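Local coordinates for choline/ethanolamine kinase family protein (Mesorhizobium loti, PDB 3DXQ) that probably transfers phosphate to a small amino alcohol such as ethanolamine, as a member of the choline/ethanolamine kinase family, at residues Asp136-Leu141 / Trp254-Leu259; His153-Glu158 / Ala280-Leu285; Arg242-Lys247 / Pro289-His294. All blocks are in the same frame, centred on the assembly; numbering follows the deposited sequence.

The three contacts belong to the helical part of a protein-kinase-like fold, away from the five-stranded antiparallel sheet near the N-terminus. Helix 237-263 supplies one segment each to contacts 1 and 3, whose centres lie about 22 Å apart and whose nearest atoms stay about 8 Å apart. Contact 2 joins helices 152-167 and 271-287, its centre about 14 Å from that of contact 1 and about 12 Å from that of contact 3, and it touches both through L138 on V156 and L285 on K247 and F291. The segments of the three contacts alternate along the chain, and together the contacts tie the last helices to helices 130-141, 152-167 and 237-263 in one lobe.

Contact 1 of 3, residues Asp136-Leu141 / Trp254-Leu259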
# COMPACT_ATOMS: atom_id res chain seq x y z
N ASP A 136 -3.86 -8.54 17.08
CA ASP A 136 -5.16 -9.08 16.75
C ASP A 136 -4.98 -10.43 16.05
O ASP A 136 -5.48 -11.46 16.54
CB ASP A 136 -5.89 -8.07 15.85
CG ASP A 136 -7.38 -8.30 15.80
OD1 ASP A 136 -7.83 -9.44 16.08
OD2 ASP A 136 -8.09 -7.33 15.46
N TYR A 137 -4.23 -10.42 14.93
CA TYR A 137 -3.98 -11.63 14.14
C TYR A 137 -3.30 -12.73 14.97
O TYR A 137 -3.61 -13.93 14.84
CB TYR A 137 -3.13 -11.32 12.88
CG TYR A 137 -3.77 -10.38 11.86
CD1 TYR A 137 -5.15 -10.22 11.77
CD2 TYR A 137 -2.98 -9.69 10.95
CE1 TYR A 137 -5.73 -9.36 10.83
CE2 TYR A 137 -3.54 -8.83 10.00
CZ TYR A 137 -4.91 -8.68 9.94
OH TYR A 137 -5.45 -7.85 9.01
N LEU A 138 -2.37 -12.33 15.84
CA LEU A 138 -1.69 -13.28 16.71
C LEU A 138 -2.66 -14.03 17.61
O LEU A 138 -2.56 -15.26 17.71
CB LEU A 138 -0.64 -12.57 17.58
CG LEU A 138 0.63 -12.12 16.85
CD1 LEU A 138 1.46 -11.22 17.77
CD2 LEU A 138 1.48 -13.31 16.35
N LYS A 139 -3.56 -13.31 18.29
CA LYS A 139 -4.56 -13.95 19.16
C LYS A 139 -5.37 -14.97 18.37
O LYS A 139 -5.36 -16.16 18.67
CB LYS A 139 -5.53 -12.93 19.78
CG LYS A 139 -4.98 -12.19 20.99
CD LYS A 139 -6.10 -11.46 21.74
CE LYS A 139 -5.55 -10.61 22.89
NZ LYS A 139 -4.52 -9.63 22.41
N VAL A 140 -6.04 -14.46 17.33
CA VAL A 140 -6.82 -15.25 16.40
C VAL A 140 -6.17 -16.62 16.13
O VAL A 140 -6.85 -17.65 16.17
CB VAL A 140 -7.04 -14.48 15.07
CG1 VAL A 140 -7.70 -15.35 14.02
CG2 VAL A 140 -7.87 -13.20 15.32
N LEU A 141 -4.86 -16.63 15.88
CA LEU A 141 -4.11 -17.88 15.66
C LEU A 141 -4.65 -19.08 16.45
O LEU A 141 -5.13 -20.07 15.88
CB LEU A 141 -2.63 -17.67 16.00
N TRP A 254 1.35 -8.71 6.80
CA TRP A 254 0.76 -9.49 5.73
C TRP A 254 1.01 -10.99 5.91
O TRP A 254 0.13 -11.80 5.63
CB TRP A 254 1.25 -8.99 4.38
CG TRP A 254 0.68 -7.65 4.07
CD1 TRP A 254 1.34 -6.46 4.02
CD2 TRP A 254 -0.68 -7.37 3.75
NE1 TRP A 254 0.47 -5.45 3.69
CE2 TRP A 254 -0.78 -5.98 3.52
CE3 TRP A 254 -1.84 -8.17 3.64
CZ2 TRP A 254 -1.98 -5.37 3.18
CZ3 TRP A 254 -3.03 -7.56 3.31
CH2 TRP A 254 -3.10 -6.17 3.08
N THR A 255 2.19 -11.37 6.38
CA THR A 255 2.45 -12.79 6.64
C THR A 255 1.35 -13.38 7.52
O THR A 255 0.75 -14.40 7.18
CB THR A 255 3.79 -13.00 7.33
OG1 THR A 255 4.84 -12.76 6.39
CG2 THR A 255 3.91 -14.43 7.85
N LEU A 256 1.09 -12.72 8.66
CA LEU A 256 0.06 -13.16 9.61
C LEU A 256 -1.33 -13.17 8.99
O LEU A 256 -2.11 -14.10 9.22
CB LEU A 256 0.06 -12.27 10.85
CG LEU A 256 1.31 -12.31 11.73
CD1 LEU A 256 1.20 -11.29 12.84
CD2 LEU A 256 1.52 -13.69 12.30
N TRP A 257 -1.64 -12.14 8.21
CA TRP A 257 -2.91 -12.08 7.46
C TRP A 257 -3.08 -13.27 6.51
O TRP A 257 -4.17 -13.86 6.42
CB TRP A 257 -2.95 -10.79 6.64
CG TRP A 257 -4.12 -10.68 5.75
CD1 TRP A 257 -5.34 -10.16 6.06
CD2 TRP A 257 -4.19 -11.04 4.36
NE1 TRP A 257 -6.17 -10.18 4.97
CE2 TRP A 257 -5.48 -10.72 3.91
CE3 TRP A 257 -3.27 -11.61 3.46
CZ2 TRP A 257 -5.90 -10.94 2.58
CZ3 TRP A 257 -3.69 -11.83 2.13
CH2 TRP A 257 -4.99 -11.50 1.71
N GLY A 258 -2.00 -13.61 5.80
CA GLY A 258 -1.97 -14.73 4.86
C GLY A 258 -2.17 -16.08 5.53
O GLY A 258 -2.78 -16.98 4.95
N LEU A 259 -1.65 -16.22 6.75
CA LEU A 259 -1.90 -17.44 7.54
C LEU A 259 -3.38 -17.54 7.92
O LEU A 259 -3.96 -18.64 7.92
CB LEU A 259 -1.00 -17.49 8.78
CG LEU A 259 0.40 -18.10 8.56
CD1 LEU A 259 1.12 -17.43 7.43
CD2 LEU A 259 1.26 -18.04 9.82
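The ring of Y137 overlaps the backbone and CB of W257, with W257 CA lying over one of its faces and Y137 CE2 3.9 Å from W257 CB. The phenol and the indole extend alongside each other in one direction, the latter with its CG anti to the backbone N (chi1 175°). This brings Y137 OH to the edge of the indole, near its plane and 3.7 Å from W257 CD1, a van der Waals contact. One face of the indole is covered by W254, whose CZ3 sits over the ring centre. At the base of the tyrosine, Y137 CB meets L256 CB at 3.9 Å. L138 completes the apolar patch by placing CD2 4.1 Å from L256 CD1, the two leucines crossing at a slant. Losing the phenol to an alanine here is likely to open a gap over the W257 backbone and leave the CD1 edge of the indole without its neighbour. The axes of 136-141 and 254-259 approach to 9.7 Å at 33°, a near-parallel helix pair in the helical lobe of the kinase-like fold. Y152 of helix 152-167 touches both leucines, L138 and L256, while W254 and T255 pack on R278 of helix 271-287.

Contact 2 of 3, residues His153-Glu158 / Ala280-Leu285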
# COMPACT_ATOMS: atom_id res chain seq x y z
N HIS A 153 7.73 -17.61 16.43
CA HIS A 153 7.72 -16.98 17.75
C HIS A 153 8.90 -16.03 18.00
O HIS A 153 8.77 -15.06 18.75
CB HIS A 153 7.58 -18.05 18.84
CG HIS A 153 6.30 -18.83 18.74
ND1 HIS A 153 6.26 -20.14 18.30
CD2 HIS A 153 5.02 -18.47 18.97
CE1 HIS A 153 5.01 -20.56 18.29
NE2 HIS A 153 4.23 -19.57 18.70
N ASP A 154 10.03 -16.28 17.34
CA ASP A 154 11.19 -15.38 17.48
C ASP A 154 10.86 -14.05 16.79
O ASP A 154 10.95 -12.97 17.40
CB ASP A 154 12.44 -15.99 16.84
CG ASP A 154 12.86 -17.29 17.50
OD1 ASP A 154 12.69 -17.43 18.74
OD2 ASP A 154 13.37 -18.17 16.78
N VAL A 155 10.47 -14.13 15.53
CA VAL A 155 10.12 -12.94 14.79
C VAL A 155 9.07 -12.11 15.57
O VAL A 155 9.16 -10.87 15.61
CB VAL A 155 9.62 -13.29 13.37
CG1 VAL A 155 8.91 -12.11 12.75
CG2 VAL A 155 10.78 -13.77 12.49
N VAL A 156 8.09 -12.78 16.19
CA VAL A 156 7.07 -12.07 16.97
C VAL A 156 7.70 -11.44 18.22
O VAL A 156 7.43 -10.27 18.56
CB VAL A 156 5.88 -12.99 17.35
CG1 VAL A 156 4.92 -12.28 18.29
CG2 VAL A 156 5.15 -13.43 16.10
N ARG A 157 8.56 -12.20 18.90
CA ARG A 157 9.24 -11.72 20.09
C ARG A 157 10.12 -10.53 19.70
O ARG A 157 10.02 -9.45 20.29
CB ARG A 157 10.06 -12.83 20.73
CG ARG A 157 10.79 -12.43 22.02
CD ARG A 157 11.62 -13.57 22.57
NE ARG A 157 12.37 -14.25 21.51
CZ ARG A 157 13.49 -13.78 20.94
NH1 ARG A 157 14.03 -12.62 21.31
NH2 ARG A 157 14.07 -14.50 19.98
N GLU A 158 10.96 -10.73 18.70
CA GLU A 158 11.85 -9.66 18.23
C GLU A 158 11.07 -8.41 17.80
O GLU A 158 11.55 -7.29 17.98
CB GLU A 158 12.75 -10.11 17.07
CG GLU A 158 13.73 -11.27 17.37
CD GLU A 158 14.79 -10.97 18.44
OE1 GLU A 158 14.76 -9.86 19.03
OE2 GLU A 158 15.66 -11.85 18.71
N ALA A 280 9.75 -15.41 5.25
CA ALA A 280 11.16 -15.76 5.06
C ALA A 280 12.00 -14.54 4.70
O ALA A 280 13.14 -14.40 5.17
CB ALA A 280 11.30 -16.81 3.98
N ARG A 281 11.44 -13.65 3.88
CA ARG A 281 12.09 -12.39 3.53
C ARG A 281 12.27 -11.52 4.78
O ARG A 281 13.34 -10.96 5.02
CB ARG A 281 11.25 -11.66 2.47
CG ARG A 281 11.83 -10.33 2.00
CD ARG A 281 11.16 -9.88 0.73
NE ARG A 281 9.73 -9.69 0.92
CZ ARG A 281 8.84 -9.51 -0.05
NH1 ARG A 281 9.22 -9.50 -1.32
NH2 ARG A 281 7.56 -9.36 0.25
N CYS A 282 11.18 -11.42 5.54
CA CYS A 282 11.15 -10.67 6.78
C CYS A 282 12.19 -11.18 7.75
O CYS A 282 13.02 -10.42 8.25
CB CYS A 282 9.77 -10.80 7.40
SG CYS A 282 9.71 -10.14 9.03
N LYS A 283 12.13 -12.49 8.02
CA LYS A 283 13.05 -13.14 8.92
C LYS A 283 14.48 -12.92 8.45
O LYS A 283 15.39 -12.72 9.26
CB LYS A 283 12.73 -14.64 8.99
CG LYS A 283 13.72 -15.51 9.78
CD LYS A 283 13.29 -17.00 9.73
CE LYS A 283 14.44 -17.96 9.97
NZ LYS A 283 15.05 -17.74 11.27
N ALA A 284 14.69 -12.96 7.13
CA ALA A 284 16.02 -12.72 6.56
C ALA A 284 16.53 -11.34 6.92
O ALA A 284 17.66 -11.20 7.40
CB ALA A 284 16.00 -12.89 5.05
N LEU A 285 15.67 -10.34 6.71
CA LEU A 285 16.00 -8.96 7.00
C LEU A 285 16.32 -8.76 8.47
O LEU A 285 17.32 -8.13 8.80
CB LEU A 285 14.84 -8.04 6.59
CG LEU A 285 15.08 -6.54 6.73
CD1 LEU A 285 16.35 -6.13 5.99
CD2 LEU A 285 13.88 -5.78 6.22
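Segments 153-158 and 280-285 come nearest at V155 and K283, whose CA atoms are 6.6 Å apart, and no hydrogen bond links the two. V155 does the bridging with its two methyls. V155 CG1, set anti to the backbone N (chi1 165°), approaches C282 SG at 4.3 Å, whereas V155 CG2 lies 4.1 Å from K283 CB, where the two side chains meet at about a right angle. The lysine thus offers its first methylene to the valine and carries its amine onward to E287, its salt-bridge partner one turn later on the same helix. This is helix-on-helix packing within the helical lobe of the kinase-like fold, and the valine is buried further by L252 of helix 237-263 and by F279 and M286 of helix 271-287. On 153-158, R157 links D154 and E158 in a salt-bridge network: NH1 of R157 is 3.2 Å from E158 OE2, and NH2 of R157 makes a weak bond to D154 OD1 in the guanidinium plane. D154 OD2 remains 5.8 Å from K283 NZ, so any attraction between these opposite charges is long-range. On the second helix, R281 turns to D251 of helix 237-263.

Contact 3 of 3, residues Arg242-Lys247 / Pro289-His294; sequences RVVIYK and PEFSRH
V244 sits against two rings of helix 289-300, and this is where 242-247 and 289-294 fit together closely. V244 CG2 lies over a face of the H294 imidazole, 3.9 Å from the ring centroid and 14° off the normal, a CH-pi contact. The other methyl, V244 CG1, meets the F291 ring at its edge, 3.8 Å from F291 CD1. F291 reaches inward because its CG is anti to the backbone N (chi1 -171°), which carries F291 CZ to within 3.4 Å of I245 CD1, the isoleucine crossing it at about a right angle. I245 and F291 are buried, and I245 also packs on V162 and L166 of helix 152-167.

The outer side of helix 289-300 is quite different: P289, E290, S292 and R293 are exposed and do not touch 242-247. There S292 OG donates a hydrogen bond to P289 O, 2.9 Å long and tilted from the carbonyl plane, while the R293 guanidinium lies with a face over E290 CA. On the first helix, K247 and R242 direct their charges to D223 and D204.

The axes of the two segments pass 9.5 Å apart at 123°, so helix 289-300 lies across helix 237-263, consistent with the helical C-terminal lobe of the aminoglycoside phosphotransferase and choline kinase families.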
# COMPACT_ATOMS: atom_id res chain seq x y z
N ARG A 242 13.96 3.67 10.26
CA ARG A 242 12.51 3.50 10.33
C ARG A 242 12.00 2.80 9.08
O ARG A 242 11.17 1.89 9.15
CB ARG A 242 11.79 4.84 10.62
CG ARG A 242 11.38 4.90 12.08
CD ARG A 242 11.04 6.26 12.65
NE ARG A 242 10.12 7.08 11.86
CZ ARG A 242 10.40 8.32 11.44
NH1 ARG A 242 11.57 8.89 11.72
NH2 ARG A 242 9.52 9.01 10.74
N VAL A 243 12.53 3.18 7.93
CA VAL A 243 12.12 2.54 6.69
C VAL A 243 12.44 1.05 6.79
O VAL A 243 11.58 0.19 6.59
CB VAL A 243 12.80 3.16 5.47
CG1 VAL A 243 12.27 2.50 4.22
CG2 VAL A 243 12.54 4.64 5.42
N VAL A 244 13.67 0.73 7.13
CA VAL A 244 14.04 -0.69 7.23
C VAL A 244 13.14 -1.42 8.25
O VAL A 244 12.72 -2.54 8.01
CB VAL A 244 15.53 -0.82 7.55
CG1 VAL A 244 15.91 -2.26 7.85
CG2 VAL A 244 16.32 -0.28 6.38
N ILE A 245 12.83 -0.76 9.36
CA ILE A 245 11.96 -1.34 10.39
C ILE A 245 10.58 -1.68 9.82
O ILE A 245 10.04 -2.78 10.07
CB ILE A 245 11.83 -0.38 11.61
CG1 ILE A 245 13.04 -0.54 12.52
CG2 ILE A 245 10.58 -0.67 12.41
CD1 ILE A 245 13.19 -1.95 13.03
N TYR A 246 10.03 -0.75 9.05
CA TYR A 246 8.73 -0.96 8.43
C TYR A 246 8.79 -2.00 7.31
O TYR A 246 7.83 -2.76 7.13
CB TYR A 246 8.12 0.36 7.94
CG TYR A 246 7.74 1.29 9.08
CD1 TYR A 246 6.97 0.85 10.15
CD2 TYR A 246 8.15 2.62 9.09
CE1 TYR A 246 6.63 1.70 11.21
CE2 TYR A 246 7.81 3.49 10.13
CZ TYR A 246 7.05 3.02 11.19
OH TYR A 246 6.70 3.87 12.23
N LYS A 247 9.89 -2.06 6.57
CA LYS A 247 10.06 -3.15 5.61
C LYS A 247 9.78 -4.47 6.33
O LYS A 247 9.00 -5.28 5.86
CB LYS A 247 11.47 -3.19 5.02
CG LYS A 247 11.73 -2.34 3.79
CD LYS A 247 13.23 -2.34 3.50
CE LYS A 247 13.56 -2.40 2.02
NZ LYS A 247 15.02 -2.19 1.73
N PRO A 289 23.00 -8.37 10.42
CA PRO A 289 23.55 -7.52 11.48
C PRO A 289 23.26 -6.05 11.24
O PRO A 289 23.26 -5.26 12.18
CB PRO A 289 25.06 -7.81 11.44
CG PRO A 289 25.31 -8.39 10.08
CD PRO A 289 24.05 -9.04 9.63
N GLU A 290 22.98 -5.68 9.99
CA GLU A 290 22.58 -4.32 9.65
C GLU A 290 21.32 -3.93 10.41
O GLU A 290 21.20 -2.81 10.89
CB GLU A 290 22.31 -4.20 8.14
CG GLU A 290 23.53 -4.11 7.25
CD GLU A 290 24.20 -5.44 6.97
OE1 GLU A 290 23.93 -6.46 7.66
OE2 GLU A 290 25.03 -5.46 6.04
N PHE A 291 20.38 -4.86 10.52
CA PHE A 291 19.07 -4.59 11.11
C PHE A 291 19.16 -4.11 12.55
O PHE A 291 18.45 -3.17 12.91
CB PHE A 291 18.18 -5.83 11.01
CG PHE A 291 16.75 -5.59 11.39
CD1 PHE A 291 15.90 -4.91 10.53
CD2 PHE A 291 16.26 -6.05 12.60
CE1 PHE A 291 14.57 -4.67 10.87
CE2 PHE A 291 14.93 -5.82 12.95
CZ PHE A 291 14.08 -5.13 12.08
N SER A 292 20.00 -4.74 13.36
CA SER A 292 20.15 -4.31 14.75
C SER A 292 20.73 -2.90 14.81
O SER A 292 20.37 -2.13 15.69
CB SER A 292 21.02 -5.29 15.54
OG SER A 292 22.30 -5.39 14.95
N ARG A 293 21.61 -2.56 13.86
CA ARG A 293 22.12 -1.18 13.75
C ARG A 293 21.01 -0.19 13.42
O ARG A 293 20.95 0.91 13.99
CB ARG A 293 23.22 -1.06 12.69
CG ARG A 293 24.61 -0.84 13.24
CD ARG A 293 25.64 -0.96 12.13
NE ARG A 293 26.07 -2.35 11.91
CZ ARG A 293 26.31 -2.90 10.72
NH1 ARG A 293 26.13 -2.22 9.59
NH2 ARG A 293 26.71 -4.17 10.66
N HIS A 294 20.15 -0.56 12.47
CA HIS A 294 19.02 0.28 12.10
C HIS A 294 18.05 0.46 13.27
O HIS A 294 17.48 1.54 13.46
CB HIS A 294 18.29 -0.31 10.90
CG HIS A 294 18.98 -0.07 9.60
ND1 HIS A 294 19.27 -1.09 8.71
CD2 HIS A 294 19.45 1.07 9.04
CE1 HIS A 294 19.90 -0.59 7.66
NE2 HIS A 294 20.02 0.72 7.84